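Local coordinates for 2-methyl-3-hydroxypyridine-5-carboxylic acid oxygenase (Mesorhizobium loti, PDB 3ALJ), which probably uses a bound flavin and molecular oxygen to hydroxylate and open the ring of 2-methyl-3-hydroxypyridine-5-carboxylic acid, a reaction of vitamin B6 breakdown, at residues 49-54 and 221-226; 104-109 and 179-184; 185-190 and 256-261. One frame throughout, in Å; residues are numbered along the deposited sequence. Where two conformers were deposited one is given.

How the contacts relate
Of the segments described, 49-54 comes first along the chain, followed by 104-109, whose strand 101-105 pairs antiparallel with strand 52-56. Contact 2 closes when 179-184 returns to 104-109. The later packing of 221-226 against 49-54 closes the longer loop of contact 1, within which contact 2 lies whole. Strands 170-185 and 221-228 are sheet neighbours, so contacts 1 and 2 join the same two sheets beside FAD, and they share one water. Contact 3 opens directly after contact 2, at the end of strand 170-185, and crosses contact 1 along the chain; it ties that strand end to helix 253-260.

Contact 1. Residues 49-54 and 221-226; sequences FGAGIY and ELYLGL. With FAD (flavin-adenine dinucleotide), chain B.
Gly52 lies flat against the ring of Tyr223, and this CH-pi contact is the centre of the packing, in which Tyr223 contributes about half of the 190 Å² buried between the two segments. The CA of Gly52 stands 3.5 Å from the centroid of the Tyr223 ring and only 8° off the ring normal, so it sits over the middle of the face. With no side chain on Gly52, backbone and aromatic face meet directly. The Tyr223 ring reaches there because its CG is anti to the backbone N (chi1 164°).

Two further apolar contacts flank the ring. The methyl CB of Ala51 lies 4.3 Å from CD1 of Tyr223, while CE2 of Tyr223 approaches the edge of the Tyr54 ring, 3.9 Å from its CE1. The hydroxyl of Tyr54 is hydrogen-bonded to Ser215 and Thr199, beyond the contact.

Polar linkage across the segments runs through water: one molecule donates to Gly52 O at 2.7 Å and is also hydrogen-bonded to Tyr223 OH. Gly52 O accepts from Arg106 NE as well.

Backbone atoms make the polar bonds to the flavin. Tyr54 N donates to FAD O4 in a nearly straight bond of 2.9 Å, and FAD N3 donates to Tyr54 O over 2.9 Å. Ile53 CG1 packs 3.3 Å from FAD N3. With strands 52-54 and 221-226 crossing at 87°, one strand grips the pyrimidine edge of the isoalloxazine while the other backs it through Tyr223 in a second shell, consistent with the flavin site of FAD-dependent aromatic hydroxylases.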
loop_
_atom_site.group_PDB
_atom_site.type_symbol
_atom_site.label_atom_id
_atom_site.label_comp_id
_atom_site.label_asym_id
_atom_site.label_seq_id
_atom_site.Cartn_x
_atom_site.Cartn_y
_atom_site.Cartn_z
ATOM N N PHE A 49 6.177 -1.573 7.839
ATOM C CA PHE A 49 5.819 -0.402 8.663
ATOM C C PHE A 49 4.538 0.226 8.167
ATOM O O PHE A 49 4.134 0.011 6.984
ATOM C CB PHE A 49 6.953 0.583 8.442
ATOM C CG PHE A 49 8.200 0.154 9.131
ATOM C CD1 PHE A 49 9.232 -0.447 8.389
ATOM C CD2 PHE A 49 8.349 0.395 10.481
ATOM C CE1 PHE A 49 10.403 -0.894 8.995
ATOM C CE2 PHE A 49 9.548 -0.009 11.140
ATOM C CZ PHE A 49 10.589 -0.650 10.377
ATOM N N GLY A 50 3.883 0.949 9.054
ATOM C CA GLY A 50 2.690 1.704 8.647
ATOM C C GLY A 50 1.435 1.274 9.425
ATOM O O GLY A 50 0.344 1.869 9.158
ATOM N N ALA A 51 1.594 0.280 10.346
ATOM C CA ALA A 51 0.414 -0.180 11.173
ATOM C C ALA A 51 -0.682 -0.970 10.440
ATOM O O ALA A 51 -0.770 -2.166 10.566
ATOM C CB ALA A 51 -0.194 0.980 11.960
ATOM N N GLY A 52 -1.499 -0.255 9.682
ATOM C CA GLY A 52 -2.690 -0.870 9.009
ATOM C C GLY A 52 -2.735 -0.606 7.537
ATOM O O GLY A 52 -1.995 0.313 7.058
ATOM N N ILE A 53 -3.640 -1.337 6.804
ATOM C CA ILE A 53 -3.728 -1.097 5.398
ATOM C C ILE A 53 -5.085 -1.566 4.936
ATOM O O ILE A 53 -5.628 -2.523 5.452
ATOM C CB ILE A 53 -2.567 -1.798 4.625
ATOM C CG1 ILE A 53 -2.497 -1.292 3.150
ATOM C CG2 ILE A 53 -2.632 -3.348 4.676
ATOM C CD1 ILE A 53 -1.191 -1.842 2.503
ATOM N N TYR A 54 -5.635 -0.810 3.982
ATOM C CA TYR A 54 -6.836 -1.245 3.224
ATOM C C TYR A 54 -6.481 -1.911 1.906
ATOM O O TYR A 54 -5.613 -1.370 1.152
ATOM C CB TYR A 54 -7.712 -0.036 2.866
ATOM C CG TYR A 54 -8.475 0.591 4.009
ATOM C CD1 TYR A 54 -7.883 1.018 5.210
ATOM C CD2 TYR A 54 -9.834 0.813 3.857
ATOM C CE1 TYR A 54 -8.617 1.566 6.219
ATOM C CE2 TYR A 54 -10.611 1.451 4.833
ATOM C CZ TYR A 54 -9.994 1.798 6.042
ATOM O OH TYR A 54 -10.716 2.371 7.046
ATOM N N GLU A 221 -7.834 -6.077 16.949
ATOM C CA GLU A 221 -6.915 -5.005 16.553
ATOM C C GLU A 221 -7.641 -3.902 15.796
ATOM O O GLU A 221 -8.402 -4.210 14.846
ATOM C CB GLU A 221 -5.814 -5.485 15.628
ATOM C CG GLU A 221 -4.836 -6.462 16.400
ATOM C CD GLU A 221 -3.869 -7.067 15.407
ATOM O OE1 GLU A 221 -4.338 -7.786 14.529
ATOM O OE2 GLU A 221 -2.637 -6.873 15.569
ATOM N N LEU A 222 -7.402 -2.683 16.236
ATOM C CA LEU A 222 -7.982 -1.459 15.605
ATOM C C LEU A 222 -6.836 -0.609 14.999
ATOM O O LEU A 222 -5.861 -0.314 15.651
ATOM C CB LEU A 222 -8.654 -0.590 16.659
ATOM C CG LEU A 222 -9.203 0.774 16.193
ATOM C CD1 LEU A 222 -10.337 0.591 15.204
ATOM C CD2 LEU A 222 -9.771 1.478 17.451
ATOM N N TYR A 223 -6.949 -0.230 13.739
ATOM C CA TYR A 223 -6.006 0.664 13.027
ATOM C C TYR A 223 -6.596 2.051 13.146
ATOM O O TYR A 223 -7.768 2.296 12.704
ATOM C CB TYR A 223 -5.905 0.115 11.609
ATOM C CG TYR A 223 -5.288 1.056 10.557
ATOM C CD1 TYR A 223 -4.265 1.955 10.874
ATOM C CD2 TYR A 223 -5.752 0.949 9.245
ATOM C CE1 TYR A 223 -3.743 2.815 9.819
ATOM C CE2 TYR A 223 -5.246 1.762 8.226
ATOM C CZ TYR A 223 -4.249 2.652 8.545
ATOM O OH TYR A 223 -3.730 3.494 7.542
ATOM N N LEU A 224 -5.804 2.937 13.719
ATOM C CA LEU A 224 -6.160 4.361 13.750
ATOM C C LEU A 224 -5.193 5.175 12.968
ATOM O O LEU A 224 -3.980 4.922 13.032
ATOM C CB LEU A 224 -6.093 4.938 15.171
ATOM C CG LEU A 224 -7.104 4.314 16.146
ATOM C CD1 LEU A 224 -6.913 4.922 17.547
ATOM C CD2 LEU A 224 -8.584 4.562 15.601
ATOM N N GLY A 225 -5.691 6.165 12.234
ATOM C CA GLY A 225 -4.822 7.165 11.525
ATOM C C GLY A 225 -5.182 8.485 12.121
ATOM O O GLY A 225 -6.329 8.918 11.989
ATOM N N LEU A 226 -4.246 9.136 12.783
ATOM C CA LEU A 226 -4.492 10.426 13.487
ATOM C C LEU A 226 -3.872 11.505 12.630
ATOM O O LEU A 226 -2.609 11.519 12.505
ATOM C CB LEU A 226 -3.933 10.418 14.937
ATOM C CG LEU A 226 -4.828 9.878 16.033
ATOM C CD1 LEU A 226 -5.350 8.515 15.800
ATOM C CD2 LEU A 226 -3.960 9.870 17.387
HETATM P PA FAD B . 7.716 -0.574 0.212
HETATM O O1A FAD B . 6.509 -1.111 0.916
HETATM O O2A FAD B . 8.279 0.659 0.623
HETATM O O5B FAD B . 8.809 -1.724 0.296
HETATM C C5B FAD B . 10.150 -1.534 -0.265
HETATM C C4B FAD B . 10.956 -2.567 0.494
HETATM O O4B FAD B . 12.273 -2.429 -0.142
HETATM C C3B FAD B . 11.187 -2.272 1.930
HETATM O O3B FAD B . 11.030 -3.456 2.738
HETATM C C2B FAD B . 12.631 -1.651 1.954
HETATM O O2B FAD B . 13.330 -1.883 3.190
HETATM C C1B FAD B . 13.344 -2.415 0.887
HETATM N N9A FAD B . 14.366 -1.678 0.215
HETATM C C8A FAD B . 14.482 -0.323 0.003
HETATM N N7A FAD B . 15.556 -0.033 -0.748
HETATM C C5A FAD B . 16.164 -1.248 -1.023
HETATM C C6A FAD B . 17.249 -1.593 -1.824
HETATM N N6A FAD B . 17.994 -0.622 -2.452
HETATM N N1A FAD B . 17.544 -2.893 -1.904
HETATM C C2A FAD B . 16.856 -3.843 -1.260
HETATM N N3A FAD B . 15.759 -3.582 -0.492
HETATM C C4A FAD B . 15.423 -2.264 -0.422
HETATM N N1 FAD B . -1.740 1.481 0.084
HETATM C C2 FAD B . -2.820 0.724 0.022
HETATM O O2 FAD B . -3.016 -0.108 -0.879
HETATM N N3 FAD B . -3.815 0.852 0.992
HETATM C C4 FAD B . -3.683 1.738 2.063
HETATM O O4 FAD B . -4.554 1.702 3.010
HETATM C C4X FAD B . -2.549 2.530 2.087
HETATM N N5 FAD B . -2.416 3.541 3.101
HETATM C C5X FAD B . -1.313 4.374 3.076
HETATM C C6 FAD B . -1.201 5.440 3.986
HETATM C C7 FAD B . -0.078 6.227 4.006
HETATM C C7M FAD B . 0.017 7.386 5.040
HETATM C C8 FAD B . 0.930 6.032 3.086
HETATM C C8M FAD B . 2.194 6.922 3.051
HETATM C C9 FAD B . 0.831 4.978 2.168
HETATM C C9A FAD B . -0.324 4.158 2.124
HETATM N N10 FAD B . -0.474 3.078 1.147
HETATM C C10 FAD B . -1.591 2.332 1.123
HETATM C "C1'" FAD B . 0.629 2.882 0.090
HETATM C "C2'" FAD B . 1.519 1.721 0.511
HETATM O "O2'" FAD B . 2.055 1.985 1.825
HETATM C "C3'" FAD B . 2.729 1.640 -0.438
HETATM O "O3'" FAD B . 2.255 2.038 -1.779
HETATM C "C4'" FAD B . 3.291 0.288 -0.595
HETATM O "O4'" FAD B . 3.805 -0.108 0.709
HETATM C "C5'" FAD B . 4.450 0.268 -1.537
HETATM O "O5'" FAD B . 4.954 -1.062 -1.611
HETATM P P FAD B . 6.372 -1.251 -2.284
HETATM O O1P FAD B . 6.661 -2.687 -2.165
HETATM O O2P FAD B . 6.453 -0.595 -3.627
HETATM O O3P FAD B . 7.379 -0.390 -1.356
HETATM O O HOH W 1 -1.451 2.616 5.743
#

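Contact 2. Residues 104-109 and 179-184; sequences MTRSHL and LIRLIV. With FAD (flavin-adenine dinucleotide), chain B.
Arg106 and Arg181 bring their guanidinium groups together beside the flavin, with Arg106 NH2 3.5 Å from Arg181 NH1. Both atoms are donors, so no direct bond forms. The planes stand 85° apart, and Arg106 NH2 meets the Arg181 group at its edge.

A water bridges the two groups, accepting from Arg106 NH2 at 2.7 Å and from Arg181 NH1 at 3.0 Å, and may ease their closeness. Beyond the contact, Arg181 NH2 forms a salt bridge with Asp268, whose opposite charge probably offsets part of the repulsion.

On the cofactor, Arg106 forks around one ribityl hydroxyl: NH1 and NH2 both donate to FAD O2', NH2 over 2.8 Å. Arg181, bent at chi3 (-75°), instead lays one guanidinium face over the dimethylbenzene end, with FAD C7M 3.6 Å above its plane.

Apolar packing is confined to Thr105 CG2 against Ile183 CD1, 3.9 Å apart. The hydroxyl of the same threonine turns to its own helix: Thr105 OG1 accepts from His108 N at 3.0 Å. This is a classic N-cap, and the helix it caps begins with Arg106, a residue of the FAD pocket.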
loop_
_atom_site.group_PDB
_atom_site.type_symbol
_atom_site.label_atom_id
_atom_site.label_comp_id
_atom_site.label_asym_id
_atom_site.label_seq_id
_atom_site.Cartn_x
_atom_site.Cartn_y
_atom_site.Cartn_z
ATOM N N MET A 104 -6.702 -4.662 7.321
ATOM C CA MET A 104 -5.802 -5.633 8.034
ATOM C C MET A 104 -4.622 -4.851 8.549
ATOM O O MET A 104 -4.307 -3.765 8.097
ATOM C CB MET A 104 -5.316 -6.765 7.119
ATOM C CG MET A 104 -4.525 -6.166 5.909
ATOM S SD MET A 104 -4.581 -7.298 4.473
ATOM C CE MET A 104 -6.293 -6.887 3.891
ATOM N N THR A 105 -3.899 -5.515 9.434
ATOM C CA THR A 105 -2.573 -4.890 9.784
ATOM C C THR A 105 -1.592 -5.143 8.610
ATOM O O THR A 105 -1.691 -6.116 7.899
ATOM C CB THR A 105 -2.031 -5.435 11.150
ATOM O OG1 THR A 105 -1.629 -6.808 10.992
ATOM C CG2 THR A 105 -3.048 -5.313 12.292
ATOM N N ARG A 106 -0.627 -4.220 8.575
ATOM C CA ARG A 106 0.448 -4.383 7.635
ATOM C C ARG A 106 1.208 -5.680 7.848
ATOM O O ARG A 106 1.568 -6.358 6.878
ATOM C CB ARG A 106 1.428 -3.180 7.780
ATOM C CG ARG A 106 0.699 -2.038 7.112
ATOM C CD ARG A 106 1.461 -1.145 6.399
ATOM N NE ARG A 106 0.713 -0.067 5.713
ATOM C CZ ARG A 106 1.097 0.461 4.554
ATOM N NH1 ARG A 106 2.109 -0.015 3.917
ATOM N NH2 ARG A 106 0.403 1.468 4.088
ATOM N N SER A 107 1.471 -6.011 9.112
ATOM C CA SER A 107 2.151 -7.260 9.395
ATOM C C SER A 107 1.368 -8.457 8.918
ATOM O O SER A 107 1.935 -9.412 8.371
ATOM C CB SER A 107 2.392 -7.314 10.880
ATOM O OG SER A 107 3.437 -6.398 11.177
ATOM N N HIS A 108 0.024 -8.373 9.022
ATOM C CA HIS A 108 -0.768 -9.523 8.547
ATOM C C HIS A 108 -0.619 -9.748 7.076
ATOM O O HIS A 108 -0.423 -10.877 6.634
ATOM C CB HIS A 108 -2.246 -9.246 8.960
ATOM C CG HIS A 108 -3.165 -10.372 8.616
ATOM N ND1 HIS A 108 -3.227 -11.506 9.403
ATOM C CD2 HIS A 108 -4.064 -10.506 7.638
ATOM C CE1 HIS A 108 -4.167 -12.300 8.893
ATOM N NE2 HIS A 108 -4.714 -11.700 7.845
ATOM N N LEU A 109 -0.660 -8.663 6.301
ATOM C CA LEU A 109 -0.536 -8.811 4.878
ATOM C C LEU A 109 0.890 -9.280 4.488
ATOM O O LEU A 109 1.089 -10.180 3.699
ATOM C CB LEU A 109 -0.893 -7.494 4.183
ATOM C CG LEU A 109 -0.661 -7.412 2.680
ATOM C CD1 LEU A 109 -1.433 -8.552 1.990
ATOM C CD2 LEU A 109 -1.034 -6.074 2.193
ATOM N N LEU A 179 0.800 11.966 9.226
ATOM C CA LEU A 179 -0.163 11.444 10.163
ATOM C C LEU A 179 0.486 10.375 10.939
ATOM O O LEU A 179 1.669 9.968 10.716
ATOM C CB LEU A 179 -1.281 10.784 9.329
ATOM C CG LEU A 179 -1.013 9.418 8.644
ATOM C CD1 LEU A 179 -2.417 8.868 8.244
ATOM C CD2 LEU A 179 0.011 9.405 7.581
ATOM N N ILE A 180 -0.253 9.962 11.922
ATOM C CA ILE A 180 0.246 9.007 12.950
ATOM C C ILE A 180 -0.615 7.782 12.817
ATOM O O ILE A 180 -1.833 7.826 13.114
ATOM C CB ILE A 180 0.123 9.624 14.362
ATOM C CG1 ILE A 180 0.926 10.905 14.416
ATOM C CG2 ILE A 180 0.659 8.551 15.354
ATOM C CD1 ILE A 180 0.461 11.836 15.643
ATOM N N ARG A 181 -0.054 6.616 12.384
ATOM C CA ARG A 181 -0.827 5.381 12.196
ATOM C C ARG A 181 -0.419 4.375 13.282
ATOM O O ARG A 181 0.770 4.153 13.517
ATOM C CB ARG A 181 -0.485 4.836 10.808
ATOM C CG ARG A 181 -0.999 5.637 9.613
ATOM C CD ARG A 181 -0.528 5.045 8.341
ATOM N NE ARG A 181 0.887 5.365 8.162
ATOM C CZ ARG A 181 1.620 4.849 7.194
ATOM N NH1 ARG A 181 1.095 4.068 6.272
ATOM N NH2 ARG A 181 2.908 5.212 7.129
ATOM N N LEU A 182 -1.433 3.813 13.930
ATOM C CA LEU A 182 -1.163 2.944 15.072
ATOM C C LEU A 182 -2.182 1.806 15.090
ATOM O O LEU A 182 -3.296 1.887 14.553
ATOM C CB LEU A 182 -1.387 3.692 16.410
ATOM C CG LEU A 182 -0.762 5.053 16.507
ATOM C CD1 LEU A 182 -1.156 5.909 17.677
ATOM C CD2 LEU A 182 0.722 4.869 16.657
ATOM N N ILE A 183 -1.750 0.678 15.723
ATOM C CA ILE A 183 -2.613 -0.415 16.128
ATOM C C ILE A 183 -2.796 -0.377 17.599
ATOM O O ILE A 183 -1.782 -0.378 18.375
ATOM C CB ILE A 183 -2.086 -1.785 15.643
ATOM C CG1 ILE A 183 -1.763 -1.865 14.133
ATOM C CG2 ILE A 183 -3.028 -2.899 16.074
ATOM C CD1 ILE A 183 -3.020 -1.541 13.195
ATOM N N VAL A 184 -4.059 -0.380 18.016
ATOM C CA VAL A 184 -4.455 -0.475 19.443
ATOM C C VAL A 184 -5.515 -1.559 19.584
ATOM O O VAL A 184 -6.115 -2.061 18.634
ATOM C CB VAL A 184 -4.988 0.867 20.010
ATOM C CG1 VAL A 184 -3.856 1.903 19.900
ATOM C CG2 VAL A 184 -6.213 1.344 19.189
HETATM P PA FAD B . 7.716 -0.574 0.212
HETATM O O1A FAD B . 6.509 -1.111 0.916
HETATM O O2A FAD B . 8.279 0.659 0.623
HETATM O O5B FAD B . 8.809 -1.724 0.296
HETATM C C5B FAD B . 10.150 -1.534 -0.265
HETATM C C4B FAD B . 10.956 -2.567 0.494
HETATM O O4B FAD B . 12.273 -2.429 -0.142
HETATM C C3B FAD B . 11.187 -2.272 1.930
HETATM O O3B FAD B . 11.030 -3.456 2.738
HETATM C C2B FAD B . 12.631 -1.651 1.954
HETATM O O2B FAD B . 13.330 -1.883 3.190
HETATM C C1B FAD B . 13.344 -2.415 0.887
HETATM N N9A FAD B . 14.366 -1.678 0.215
HETATM C C8A FAD B . 14.482 -0.323 0.003
HETATM N N7A FAD B . 15.556 -0.033 -0.748
HETATM C C5A FAD B . 16.164 -1.248 -1.023
HETATM C C6A FAD B . 17.249 -1.593 -1.824
HETATM N N6A FAD B . 17.994 -0.622 -2.452
HETATM N N1A FAD B . 17.544 -2.893 -1.904
HETATM C C2A FAD B . 16.856 -3.843 -1.260
HETATM N N3A FAD B . 15.759 -3.582 -0.492
HETATM C C4A FAD B . 15.423 -2.264 -0.422
HETATM N N1 FAD B . -1.740 1.481 0.084
HETATM C C2 FAD B . -2.820 0.724 0.022
HETATM O O2 FAD B . -3.016 -0.108 -0.879
HETATM N N3 FAD B . -3.815 0.852 0.992
HETATM C C4 FAD B . -3.683 1.738 2.063
HETATM O O4 FAD B . -4.554 1.702 3.010
HETATM C C4X FAD B . -2.549 2.530 2.087
HETATM N N5 FAD B . -2.416 3.541 3.101
HETATM C C5X FAD B . -1.313 4.374 3.076
HETATM C C6 FAD B . -1.201 5.440 3.986
HETATM C C7 FAD B . -0.078 6.227 4.006
HETATM C C7M FAD B . 0.017 7.386 5.040
HETATM C C8 FAD B . 0.930 6.032 3.086
HETATM C C8M FAD B . 2.194 6.922 3.051
HETATM C C9 FAD B . 0.831 4.978 2.168
HETATM C C9A FAD B . -0.324 4.158 2.124
HETATM N N10 FAD B . -0.474 3.078 1.147
HETATM C C10 FAD B . -1.591 2.332 1.123
HETATM C "C1'" FAD B . 0.629 2.882 0.090
HETATM C "C2'" FAD B . 1.519 1.721 0.511
HETATM O "O2'" FAD B . 2.055 1.985 1.825
HETATM C "C3'" FAD B . 2.729 1.640 -0.438
HETATM O "O3'" FAD B . 2.255 2.038 -1.779
HETATM C "C4'" FAD B . 3.291 0.288 -0.595
HETATM O "O4'" FAD B . 3.805 -0.108 0.709
HETATM C "C5'" FAD B . 4.450 0.268 -1.537
HETATM O "O5'" FAD B . 4.954 -1.062 -1.611
HETATM P P FAD B . 6.372 -1.251 -2.284
HETATM O O1P FAD B . 6.661 -2.687 -2.165
HETATM O O2P FAD B . 6.453 -0.595 -3.627
HETATM O O3P FAD B . 7.379 -0.390 -1.356
HETATM O O HOH W 1 -1.451 2.616 5.743
#

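Contact 3. Residues 185-190 and 256-261; sequences PRMKKE and LIEAAK
Pro185 and Met187 both rest on the aliphatic part of Glu258, crossing it at about right angles. The ring carbon CD of Pro185 comes to 3.8 Å from Glu258 CB, and the sulfur SD of Met187 lies 4.1 Å from Glu258 CG. No hydrogen bond joins the segments.

The glutamate is shaped by its own torsions and by a neighbour. A bend at chi2 (-62°) folds the chain of Glu258, and its carboxylate is held by Lys261, three residues on, whose NZ donates to OE1 at 3.1 Å. That bond meets the syn side of OE1, 28° out of the carboxylate plane; a second one, to OE2, is weak.

Met187 is likewise folded, bent at chi2 and chi3, and also touches Pro254 and Cys255 of helix 253-260. Behind the first shell, Val184 packs on Glu258 and Ala259, seating the helix on the end of strand 170-185. Arg186 turns elsewhere, forming a salt bridge with Asp197.

The chemistry is therefore divided along one side chain: the methylene carbons of Glu258 take the van der Waals contacts on which the joining of the two segments rests, while its charge is met by Lys261 rather than by anything in 185-190.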
loop_
_atom_site.group_PDB
_atom_site.type_symbol
_atom_site.label_atom_id
_atom_site.label_comp_id
_atom_site.label_asym_id
_atom_site.label_seq_id
_atom_site.Cartn_x
_atom_site.Cartn_y
_atom_site.Cartn_z
ATOM N N PRO A 185 -5.781 -2.024 20.807
ATOM C CA PRO A 185 -6.912 -2.904 21.039
ATOM C C PRO A 185 -8.252 -2.268 20.650
ATOM O O PRO A 185 -8.373 -1.019 20.702
ATOM C CB PRO A 185 -6.842 -3.166 22.593
ATOM C CG PRO A 185 -5.508 -2.791 22.971
ATOM C CD PRO A 185 -5.074 -1.661 22.052
ATOM N N ARG A 186 -9.182 -3.121 20.213
ATOM C CA ARG A 186 -10.516 -2.638 19.865
ATOM C C ARG A 186 -11.272 -1.907 20.985
ATOM O O ARG A 186 -12.007 -0.978 20.685
ATOM C CB ARG A 186 -11.363 -3.784 19.391
ATOM C CG ARG A 186 -10.877 -4.406 18.033
ATOM C CD ARG A 186 -11.271 -3.564 16.792
ATOM N NE ARG A 186 -12.683 -3.229 16.686
ATOM C CZ ARG A 186 -13.604 -3.983 16.117
ATOM N NH1 ARG A 186 -13.372 -5.179 15.535
ATOM N NH2 ARG A 186 -14.829 -3.492 16.067
ATOM N N MET A 187 -11.087 -2.353 22.246
ATOM C CA MET A 187 -11.819 -1.799 23.394
ATOM C C MET A 187 -13.320 -1.746 23.106
ATOM O O MET A 187 -13.970 -0.761 23.471
ATOM C CB MET A 187 -11.300 -0.394 23.759
ATOM C CG MET A 187 -9.732 -0.252 23.855
ATOM S SD MET A 187 -9.084 -1.433 25.049
ATOM C CE MET A 187 -9.619 -0.617 26.635
ATOM N N LYS A 188 -13.856 -2.770 22.450
ATOM C CA LYS A 188 -15.167 -2.537 21.830
ATOM C C LYS A 188 -16.225 -2.330 22.919
ATOM O O LYS A 188 -17.078 -1.439 22.730
ATOM C CB LYS A 188 -15.557 -3.617 20.796
ATOM C CG LYS A 188 -16.818 -3.318 19.906
ATOM C CD LYS A 188 -17.052 -4.502 18.960
ATOM C CE LYS A 188 -18.389 -4.525 18.349
ATOM N NZ LYS A 188 -18.530 -5.815 17.571
ATOM N N LYS A 189 -16.142 -3.066 24.036
ATOM C CA LYS A 189 -17.127 -2.965 25.115
ATOM C C LYS A 189 -17.070 -1.531 25.641
ATOM O O LYS A 189 -18.126 -0.906 25.884
ATOM C CB LYS A 189 -16.786 -4.004 26.224
ATOM C CG LYS A 189 -17.541 -3.806 27.578
ATOM C CD LYS A 189 -16.571 -3.404 28.722
ATOM C CE LYS A 189 -17.329 -2.876 29.974
ATOM N NZ LYS A 189 -17.748 -1.439 29.727
ATOM N N GLU A 190 -15.848 -1.008 25.875
ATOM C CA GLU A 190 -15.672 0.308 26.482
ATOM C C GLU A 190 -16.135 1.457 25.560
ATOM O O GLU A 190 -16.403 2.529 26.003
ATOM C CB GLU A 190 -14.226 0.523 26.860
ATOM C CG GLU A 190 -13.743 -0.423 27.909
ATOM C CD GLU A 190 -13.014 -1.639 27.361
ATOM O OE1 GLU A 190 -13.346 -2.303 26.318
ATOM O OE2 GLU A 190 -12.014 -1.936 28.039
ATOM N N LEU A 256 -7.840 5.844 22.502
ATOM C CA LEU A 256 -6.828 6.865 22.523
ATOM C C LEU A 256 -5.885 6.711 23.746
ATOM O O LEU A 256 -4.682 6.969 23.625
ATOM C CB LEU A 256 -7.365 8.264 22.411
ATOM C CG LEU A 256 -8.084 8.539 21.044
ATOM C CD1 LEU A 256 -8.938 9.820 21.221
ATOM C CD2 LEU A 256 -7.052 8.665 19.994
ATOM N N ILE A 257 -6.458 6.271 24.879
ATOM C CA ILE A 257 -5.577 6.079 26.049
ATOM C C ILE A 257 -4.596 4.969 25.691
ATOM O O ILE A 257 -3.398 5.089 26.026
ATOM C CB ILE A 257 -6.472 5.726 27.278
ATOM C CG1 ILE A 257 -7.145 7.016 27.765
ATOM C CG2 ILE A 257 -5.615 5.053 28.424
ATOM C CD1 ILE A 257 -8.268 6.757 28.808
ATOM N N GLU A 258 -5.037 3.870 25.016
ATOM C CA GLU A 258 -4.087 2.821 24.603
ATOM C C GLU A 258 -3.088 3.362 23.605
ATOM O O GLU A 258 -1.871 3.078 23.676
ATOM C CB GLU A 258 -4.747 1.568 24.056
ATOM C CG GLU A 258 -5.819 1.022 25.063
ATOM C CD GLU A 258 -5.172 0.618 26.397
ATOM O OE1 GLU A 258 -4.056 0.089 26.373
ATOM O OE2 GLU A 258 -5.788 0.930 27.483
ATOM N N ALA A 259 -3.538 4.267 22.713
ATOM C CA ALA A 259 -2.596 4.829 21.737
ATOM C C ALA A 259 -1.485 5.638 22.280
ATOM O O ALA A 259 -0.326 5.658 21.773
ATOM C CB ALA A 259 -3.387 5.675 20.669
ATOM N N ALA A 260 -1.842 6.378 23.350
ATOM C CA ALA A 260 -0.896 7.269 23.982
ATOM C C ALA A 260 0.254 6.513 24.698
ATOM O O ALA A 260 1.288 7.179 24.914
ATOM C CB ALA A 260 -1.654 8.217 24.966
ATOM N N LYS A 261 0.076 5.225 24.947
ATOM C CA LYS A 261 1.184 4.375 25.528
ATOM C C LYS A 261 2.271 4.019 24.523
ATOM O O LYS A 261 3.322 3.476 24.927
ATOM C CB LYS A 261 0.602 3.096 26.059
ATOM C CG LYS A 261 -0.415 3.381 27.151
ATOM C CD LYS A 261 -1.032 2.096 27.530
ATOM C CE LYS A 261 -1.961 2.333 28.768
ATOM N NZ LYS A 261 -2.769 1.147 28.999
#